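Local coordinates for ABC transporter substrate binding protein (Ribose) (Agrobacterium vitis S4, PDB 4WT7) that probably serves as the substrate-binding component of an ABC transporter for carbohydrates, and holds the sugar alcohol D-allitol in this crystal, at residues E26-S38 against Q281-K293. Residues are numbered along the deposited sequence; the frame is centred on the assembly and turned at random.
Sequences EALSLKGKRIGIS and QAIQNVALLLSGK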
ATOM      1  N   GLU A  26       3.695 -23.378 -23.404  1.00 59.61           N
ATOM      2  CA  GLU A  26       5.101 -23.557 -23.038  1.00 59.92           C
ATOM      3  C   GLU A  26       5.519 -22.725 -21.818  1.00 58.32           C
ATOM      4  O   GLU A  26       4.850 -21.752 -21.449  1.00 57.44           O
ATOM      5  CB  GLU A  26       6.012 -23.191 -24.203  1.00 60.57           C
ATOM      6  CG  GLU A  26       5.699 -23.933 -25.476  1.00 66.56           C
ATOM      7  CD  GLU A  26       6.758 -23.710 -26.535  1.00 68.49           C
ATOM      8  OE1 GLU A  26       7.365 -22.606 -26.527  1.00 65.85           O
ATOM      9  OE2 GLU A  26       6.983 -24.632 -27.359  1.00 70.53           O
ATOM     10  N   ALA A  27       6.638 -23.114 -21.204  1.00 37.65           N
ATOM     11  CA  ALA A  27       7.159 -22.419 -20.029  1.00 33.20           C
ATOM     12  C   ALA A  27       7.323 -20.919 -20.323  1.00 32.67           C
ATOM     13  O   ALA A  27       7.687 -20.519 -21.439  1.00 34.30           O
ATOM     14  CB  ALA A  27       8.493 -23.035 -19.604  1.00 28.42           C
ATOM     15  N   LEU A  28       7.069 -20.077 -19.333  1.00 27.18           N
ATOM     16  CA  LEU A  28       7.220 -18.651 -19.561  1.00 24.65           C
ATOM     17  C   LEU A  28       8.702 -18.241 -19.671  1.00 20.22           C
ATOM     18  O   LEU A  28       9.601 -18.861 -19.074  1.00 21.38           O
ATOM     19  CB  LEU A  28       6.522 -17.869 -18.447  1.00 23.25           C
ATOM     20  CG  LEU A  28       5.002 -18.023 -18.387  1.00 23.06           C
ATOM     21  CD1 LEU A  28       4.448 -17.379 -17.117  1.00 22.17           C
ATOM     22  CD2 LEU A  28       4.353 -17.407 -19.637  1.00 21.32           C
ATOM     23  N   SER A  29       8.927 -17.189 -20.445  1.00 18.05           N
ATOM     24  CA  SER A  29      10.259 -16.666 -20.739  1.00 17.52           C
ATOM     25  C   SER A  29      10.132 -15.188 -21.085  1.00 16.25           C
ATOM     26  O   SER A  29       9.068 -14.728 -21.513  1.00 16.16           O
ATOM     27  CB  SER A  29      10.888 -17.417 -21.919  1.00 21.16           C
ATOM     28  OG  SER A  29      12.232 -17.011 -22.183  1.00 18.70           O
ATOM     29  N   LEU A  30      11.212 -14.446 -20.865  1.00 15.56           N
ATOM     30  CA  LEU A  30      11.304 -13.073 -21.326  1.00 15.80           C
ATOM     31  C   LEU A  30      12.599 -12.874 -22.083  1.00 16.38           C
ATOM     32  O   LEU A  30      13.066 -11.744 -22.265  1.00 15.50           O
ATOM     33  CB  LEU A  30      11.204 -12.099 -20.150  1.00 13.78           C
ATOM     34  CG  LEU A  30       9.819 -12.020 -19.477  1.00 12.89           C
ATOM     35  CD1 LEU A  30       9.855 -11.018 -18.337  1.00 11.74           C
ATOM     36  CD2 LEU A  30       8.725 -11.646 -20.430  1.00 13.20           C
ATOM     37  N   LYS A  31      13.172 -13.982 -22.557  1.00 18.48           N
ATOM     38  CA  LYS A  31      14.450 -13.925 -23.253  1.00 18.07           C
ATOM     39  C   LYS A  31      14.272 -12.967 -24.430  1.00 17.62           C
ATOM     40  O   LYS A  31      13.224 -12.962 -25.074  1.00 19.53           O
ATOM     41  CB  LYS A  31      14.878 -15.332 -23.697  1.00 21.72           C
ATOM     42  CG  LYS A  31      16.163 -15.369 -24.499  1.00 26.04           C
ATOM     43  CD  LYS A  31      16.567 -16.808 -24.864  1.00 32.79           C
ATOM     44  CE  LYS A  31      17.804 -16.860 -25.819  1.00 34.83           C
ATOM     45  NZ  LYS A  31      19.100 -16.384 -25.208  1.00 33.52           N
ATOM     46  N   GLY A  32      15.252 -12.107 -24.669  1.00 16.65           N
ATOM     47  CA  GLY A  32      15.164 -11.140 -25.744  1.00 16.78           C
ATOM     48  C   GLY A  32      14.194  -9.988 -25.543  1.00 15.79           C
ATOM     49  O   GLY A  32      14.062  -9.168 -26.428  1.00 16.07           O
ATOM     50  N   LYS A  33      13.521  -9.895 -24.395  1.00 14.80           N
ATOM     51  CA  LYS A  33      12.587  -8.790 -24.157  1.00 14.01           C
ATOM     52  C   LYS A  33      13.210  -7.757 -23.241  1.00 13.14           C
ATOM     53  O   LYS A  33      14.041  -8.071 -22.387  1.00 12.94           O
ATOM     54  CB  LYS A  33      11.285  -9.277 -23.498  1.00 13.65           C
ATOM     55  CG  LYS A  33      10.622 -10.419 -24.222  1.00 15.87           C
ATOM     56  CD  LYS A  33      10.163 -10.008 -25.634  1.00 15.61           C
ATOM     57  CE  LYS A  33       9.576 -11.195 -26.377  1.00 16.93           C
ATOM     58  NZ  LYS A  33       9.000 -10.725 -27.655  1.00 17.92           N
ATOM     59  N   ARG A  34      12.801  -6.517 -23.419  1.00 13.51           N
ATOM     60  CA  ARG A  34      13.182  -5.450 -22.493  1.00 12.82           C
ATOM     61  C   ARG A  34      11.925  -5.018 -21.743  1.00 12.08           C
ATOM     62  O   ARG A  34      10.901  -4.681 -22.366  1.00 12.34           O
ATOM     63  CB  ARG A  34      13.788  -4.274 -23.268  1.00 14.03           C
ATOM     64  CG  ARG A  34      15.229  -4.514 -23.721  1.00 17.14           C
ATOM     65  CD  ARG A  34      15.640  -3.727 -24.970  1.00 20.00           C
ATOM     66  NE  ARG A  34      15.309  -2.293 -24.898  1.00 22.35           N
ATOM     67  CZ  ARG A  34      14.285  -1.704 -25.529  1.00 21.72           C
ATOM     68  NH1 ARG A  34      14.084  -0.405 -25.386  1.00 22.79           N
ATOM     69  NH2 ARG A  34      13.468  -2.381 -26.315  1.00 21.90           N
ATOM     70  N   ILE A  35      11.993  -5.029 -20.409  1.00 10.70           N
ATOM     71  CA  ILE A  35      10.849  -4.650 -19.581  1.00 10.09           C
ATOM     72  C   ILE A  35      11.144  -3.397 -18.747  1.00  9.66           C
ATOM     73  O   ILE A  35      12.076  -3.401 -17.931  1.00  9.49           O
ATOM     74  CB  ILE A  35      10.440  -5.813 -18.612  1.00  9.77           C
ATOM     75  CG1 ILE A  35      10.219  -7.115 -19.383  1.00 10.44           C
ATOM     76  CG2 ILE A  35       9.199  -5.428 -17.813  1.00  9.30           C
ATOM     77  CD1 ILE A  35       9.414  -6.979 -20.655  1.00 11.07           C
ATOM     78  N   GLY A  36      10.373  -2.332 -18.978  1.00  9.73           N
ATOM     79  CA  GLY A  36      10.480  -1.100 -18.217  1.00  9.54           C
ATOM     80  C   GLY A  36       9.861  -1.330 -16.846  1.00  8.87           C
ATOM     81  O   GLY A  36       8.728  -1.792 -16.757  1.00  8.73           O
ATOM     82  N   ILE A  37      10.589  -1.015 -15.775  1.00  9.24           N
ATOM     83  CA  ILE A  37      10.017  -1.156 -14.435  1.00  8.75           C
ATOM     84  C   ILE A  37      10.106   0.157 -13.704  1.00  8.84           C
ATOM     85  O   ILE A  37      11.192   0.577 -13.349  1.00  9.60           O
ATOM     86  CB  ILE A  37      10.784  -2.219 -13.616  1.00  8.59           C
ATOM     87  CG1 ILE A  37      10.667  -3.589 -14.277  1.00 10.72           C
ATOM     88  CG2 ILE A  37      10.257  -2.313 -12.160  1.00  8.25           C
ATOM     89  CD1 ILE A  37      11.632  -4.551 -13.715  1.00 11.86           C
ATOM     90  N   SER A  38       8.967   0.798 -13.480  1.00  8.20           N
ATOM     91  CA  SER A  38       8.901   2.152 -12.908  1.00  8.53           C
ATOM     92  C   SER A  38       8.145   2.156 -11.589  1.00  8.22           C
ATOM     93  O   SER A  38       7.005   1.709 -11.537  1.00  8.04           O
ATOM     94  CB  SER A  38       8.190   3.113 -13.878  1.00  9.14           C
ATOM     95  OG  SER A  38       7.961   4.407 -13.312  1.00  9.65           O
ATOM     96  N   GLN A 281       4.162 -11.620  -9.509  1.00 15.02           N
ATOM     97  CA  GLN A 281       2.962 -11.801 -10.293  1.00 14.28           C
ATOM     98  C   GLN A 281       2.917 -10.866 -11.486  1.00 13.18           C
ATOM     99  O   GLN A 281       2.603 -11.287 -12.619  1.00 14.41           O
ATOM    100  CB  GLN A 281       1.729 -11.566  -9.452  1.00 15.04           C
ATOM    101  CG  GLN A 281       0.537 -12.238 -10.074  1.00 17.31           C
ATOM    102  CD  GLN A 281      -0.737 -11.867  -9.386  1.00 19.48           C
ATOM    103  OE1 GLN A 281      -1.434 -12.733  -8.850  1.00 19.03           O
ATOM    104  NE2 GLN A 281      -1.074 -10.569  -9.406  1.00 19.39           N
ATOM    105  N   ALA A 282       3.226  -9.594 -11.240  1.00  8.87           N
ATOM    106  CA  ALA A 282       3.178  -8.614 -12.328  1.00  8.92           C
ATOM    107  C   ALA A 282       4.043  -9.113 -13.500  1.00  9.22           C
ATOM    108  O   ALA A 282       3.586  -9.147 -14.633  1.00  9.26           O
ATOM    109  CB  ALA A 282       3.643  -7.237 -11.861  1.00  8.98           C
ATOM    110  N   ILE A 283       5.281  -9.519 -13.204  1.00 11.28           N
ATOM    111  CA  ILE A 283       6.195  -9.977 -14.245  1.00 12.28           C
ATOM    112  C   ILE A 283       5.759 -11.315 -14.873  1.00  9.91           C
ATOM    113  O   ILE A 283       5.886 -11.520 -16.095  1.00 10.64           O
ATOM    114  CB  ILE A 283       7.633 -10.075 -13.737  1.00 11.52           C
ATOM    115  CG1 ILE A 283       8.065  -8.753 -13.109  1.00 13.38           C
ATOM    116  CG2 ILE A 283       8.549 -10.359 -14.880  1.00 11.19           C
ATOM    117  CD1 ILE A 283       7.733  -7.520 -13.973  1.00 11.54           C
ATOM    118  N   GLN A 284       5.250 -12.223 -14.055  1.00 13.01           N
ATOM    119  CA  GLN A 284       4.638 -13.431 -14.578  1.00 13.86           C
ATOM    120  C   GLN A 284       3.583 -13.015 -15.600  1.00 14.35           C
ATOM    121  O   GLN A 284       3.519 -13.581 -16.694  1.00 12.94           O
ATOM    122  CB  GLN A 284       3.995 -14.292 -13.471  1.00 12.43           C
ATOM    123  CG  GLN A 284       4.991 -15.152 -12.645  1.00 12.96           C
ATOM    124  CD  GLN A 284       5.533 -16.378 -13.415  1.00 16.33           C
ATOM    125  OE1 GLN A 284       4.769 -17.254 -13.839  1.00 16.48           O
ATOM    126  NE2 GLN A 284       6.853 -16.436 -13.591  1.00 15.05           N
ATOM    127  N   ASN A 285       2.762 -12.016 -15.244  1.00 13.99           N
ATOM    128  CA  ASN A 285       1.672 -11.622 -16.117  1.00 12.96           C
ATOM    129  C   ASN A 285       2.172 -10.920 -17.384  1.00 14.45           C
ATOM    130  O   ASN A 285       1.564 -11.046 -18.448  1.00 13.60           O
ATOM    131  CB  ASN A 285       0.606 -10.808 -15.362  1.00 12.61           C
ATOM    132  CG  ASN A 285      -0.260 -11.687 -14.477  1.00 14.62           C
ATOM    133  OD1 ASN A 285      -0.121 -12.912 -14.477  1.00 13.53           O
ATOM    134  ND2 ASN A 285      -1.145 -11.078 -13.709  1.00 14.65           N
ATOM    135  N   VAL A 286       3.289 -10.205 -17.287  1.00 12.21           N
ATOM    136  CA  VAL A 286       3.894  -9.657 -18.486  1.00 10.64           C
ATOM    137  C   VAL A 286       4.302 -10.774 -19.474  1.00 13.12           C
ATOM    138  O   VAL A 286       3.996 -10.700 -20.673  1.00 12.59           O
ATOM    139  CB  VAL A 286       5.109  -8.802 -18.180  1.00 12.62           C
ATOM    140  CG1 VAL A 286       5.857  -8.494 -19.473  1.00 12.21           C
ATOM    141  CG2 VAL A 286       4.697  -7.518 -17.439  1.00 12.88           C
ATOM    142  N   ALA A 287       5.012 -11.780 -18.981  1.00 15.08           N
ATOM    143  CA  ALA A 287       5.391 -12.921 -19.806  1.00 15.95           C
ATOM    144  C   ALA A 287       4.157 -13.582 -20.435  1.00 17.23           C
ATOM    145  O   ALA A 287       4.083 -13.723 -21.650  1.00 16.54           O
ATOM    146  CB  ALA A 287       6.168 -13.930 -18.977  1.00 17.67           C
ATOM    147  N   LEU A 288       3.181 -13.957 -19.615  1.00 13.44           N
ATOM    148  CA  LEU A 288       1.905 -14.453 -20.150  1.00 15.50           C
ATOM    149  C   LEU A 288       1.326 -13.553 -21.267  1.00 15.09           C
ATOM    150  O   LEU A 288       0.937 -14.043 -22.332  1.00 15.67           O
ATOM    151  CB  LEU A 288       0.861 -14.593 -19.043  1.00 16.04           C
ATOM    152  CG  LEU A 288       1.058 -15.719 -18.033  1.00 16.36           C
ATOM    153  CD1 LEU A 288       0.059 -15.558 -16.871  1.00 15.68           C
ATOM    154  CD2 LEU A 288       0.875 -17.066 -18.751  1.00 15.96           C
ATOM    155  N   LEU A 289       1.248 -12.250 -21.030  1.00 15.95           N
ATOM    156  CA  LEU A 289       0.767 -11.347 -22.079  1.00 15.56           C
ATOM    157  C   LEU A 289       1.595 -11.444 -23.361  1.00 16.90           C
ATOM    158  O   LEU A 289       1.050 -11.585 -24.456  1.00 17.99           O
ATOM    159  CB  LEU A 289       0.737  -9.908 -21.605  1.00 13.68           C
ATOM    160  CG  LEU A 289       0.303  -8.945 -22.711  1.00 13.97           C
ATOM    161  CD1 LEU A 289      -1.175  -9.081 -22.978  1.00 16.40           C
ATOM    162  CD2 LEU A 289       0.632  -7.538 -22.363  1.00 16.36           C
ATOM    163  N   LEU A 290       2.911 -11.358 -23.251  1.00 11.14           N
ATOM    164  CA  LEU A 290       3.728 -11.360 -24.460  1.00 11.66           C
ATOM    165  C   LEU A 290       3.677 -12.720 -25.178  1.00 12.02           C
ATOM    166  O   LEU A 290       3.864 -12.784 -26.381  1.00 12.49           O
ATOM    167  CB  LEU A 290       5.172 -10.944 -24.172  1.00 11.85           C
ATOM    168  CG  LEU A 290       5.330  -9.557 -23.540  1.00 11.62           C
ATOM    169  CD1 LEU A 290       6.807  -9.216 -23.338  1.00 11.95           C
ATOM    170  CD2 LEU A 290       4.636  -8.497 -24.353  1.00 11.70           C
ATOM    171  N   SER A 291       3.419 -13.798 -24.444  1.00 22.10           N
ATOM    172  CA  SER A 291       3.271 -15.101 -25.085  1.00 23.57           C
ATOM    173  C   SER A 291       1.927 -15.250 -25.816  1.00 24.99           C
ATOM    174  O   SER A 291       1.692 -16.281 -26.435  1.00 26.72           O
ATOM    175  CB  SER A 291       3.410 -16.231 -24.080  1.00 22.44           C
ATOM    176  OG  SER A 291       2.183 -16.434 -23.418  1.00 24.98           O
ATOM    177  N   GLY A 292       1.045 -14.249 -25.713  1.00 17.25           N
ATOM    178  CA  GLY A 292      -0.222 -14.243 -26.459  1.00 16.96           C
ATOM    179  C   GLY A 292      -1.502 -14.307 -25.620  1.00 16.33           C
ATOM    180  O   GLY A 292      -2.620 -14.101 -26.121  1.00 17.59           O
ATOM    181  N   LYS A 293      -1.372 -14.603 -24.335  1.00 21.41           N
ATOM    182  CA  LYS A 293      -2.575 -14.796 -23.512  1.00 21.17           C
ATOM    183  C   LYS A 293      -3.193 -13.463 -23.151  1.00 21.04           C
ATOM    184  O   LYS A 293      -2.503 -12.452 -23.090  1.00 21.39           O
ATOM    185  CB  LYS A 293      -2.242 -15.578 -22.242  1.00 22.40           C
ATOM    186  CG  LYS A 293      -1.478 -16.852 -22.498  1.00 23.24           C
ATOM    187  CD  LYS A 293      -2.348 -17.888 -23.217  1.00 26.62           C
ATOM    188  CE  LYS A 293      -1.562 -19.137 -23.583  1.00 27.08           C
ATOM    189  NZ  LYS A 293      -1.341 -19.218 -25.057  1.00 28.09           N
TER
HETATM  190  O   HOH W   1       6.605 -14.556 -22.950  1.00 28.88           O
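Leu-28 and Leu-30 bring their methyl groups down on either side of Ala-287, and around this pair, in the lobe of the periplasmic binding protein fold built on the parallel sheet with strand 34-39, the first ordered residues pack on the last turns of helix 275-290, which covers that sheet. The contact illustrates how the start of an ordered chain can be fastened to a much later helix: residues 26-33 lead along the helix end before entering strand 34-39, and no direct hydrogen bond links the two segments.

Leu-28 drapes both branches over the ridge formed by Gln-284 and Leu-288, one turn apart. Its CD2 lies 3.6 Å from Leu-288 CD2, while CD1 comes to 3.3 Å from Gln-284 OE1, a close van der Waals touch. The glutamine chain bends at chi2 (-74°), which folds its amide back toward this leucine although the CB points away; its NE2 is hydrogen-bonded to Glu-57 of helix 45-60.

Leu-30 reaches the helix by its tip. With CG anti to its carbonyl carbon (chi1 -69°) and chi2 extended, CD2 settles over the CA and CB of Ala-287, 3.6 Å from CA, and CD1 meets Ile-283 CG2 at 3.8 Å, the two side chains crossing at about a right angle. Deeper in, Ile-35 slides antiparallel past Val-286, CD1 against CG1 at 4.0 Å, and Val-286 also packs on Ala-91 and Val-93 of the adjacent strand. Nearer the solvent, the CG and CD of Lys-33 pass Leu-290 CD1, the two side chains running in opposite directions.

The helix closes in a Schellman motif at Gly-292, and Leu-288 O accepts from Lys-293 N and Ser-291 OG on opposite faces of its carbonyl plane. A single water bridges the segments, donating to Ser-29 O at 2.9 Å and to Ala-287 O at 3.0 Å.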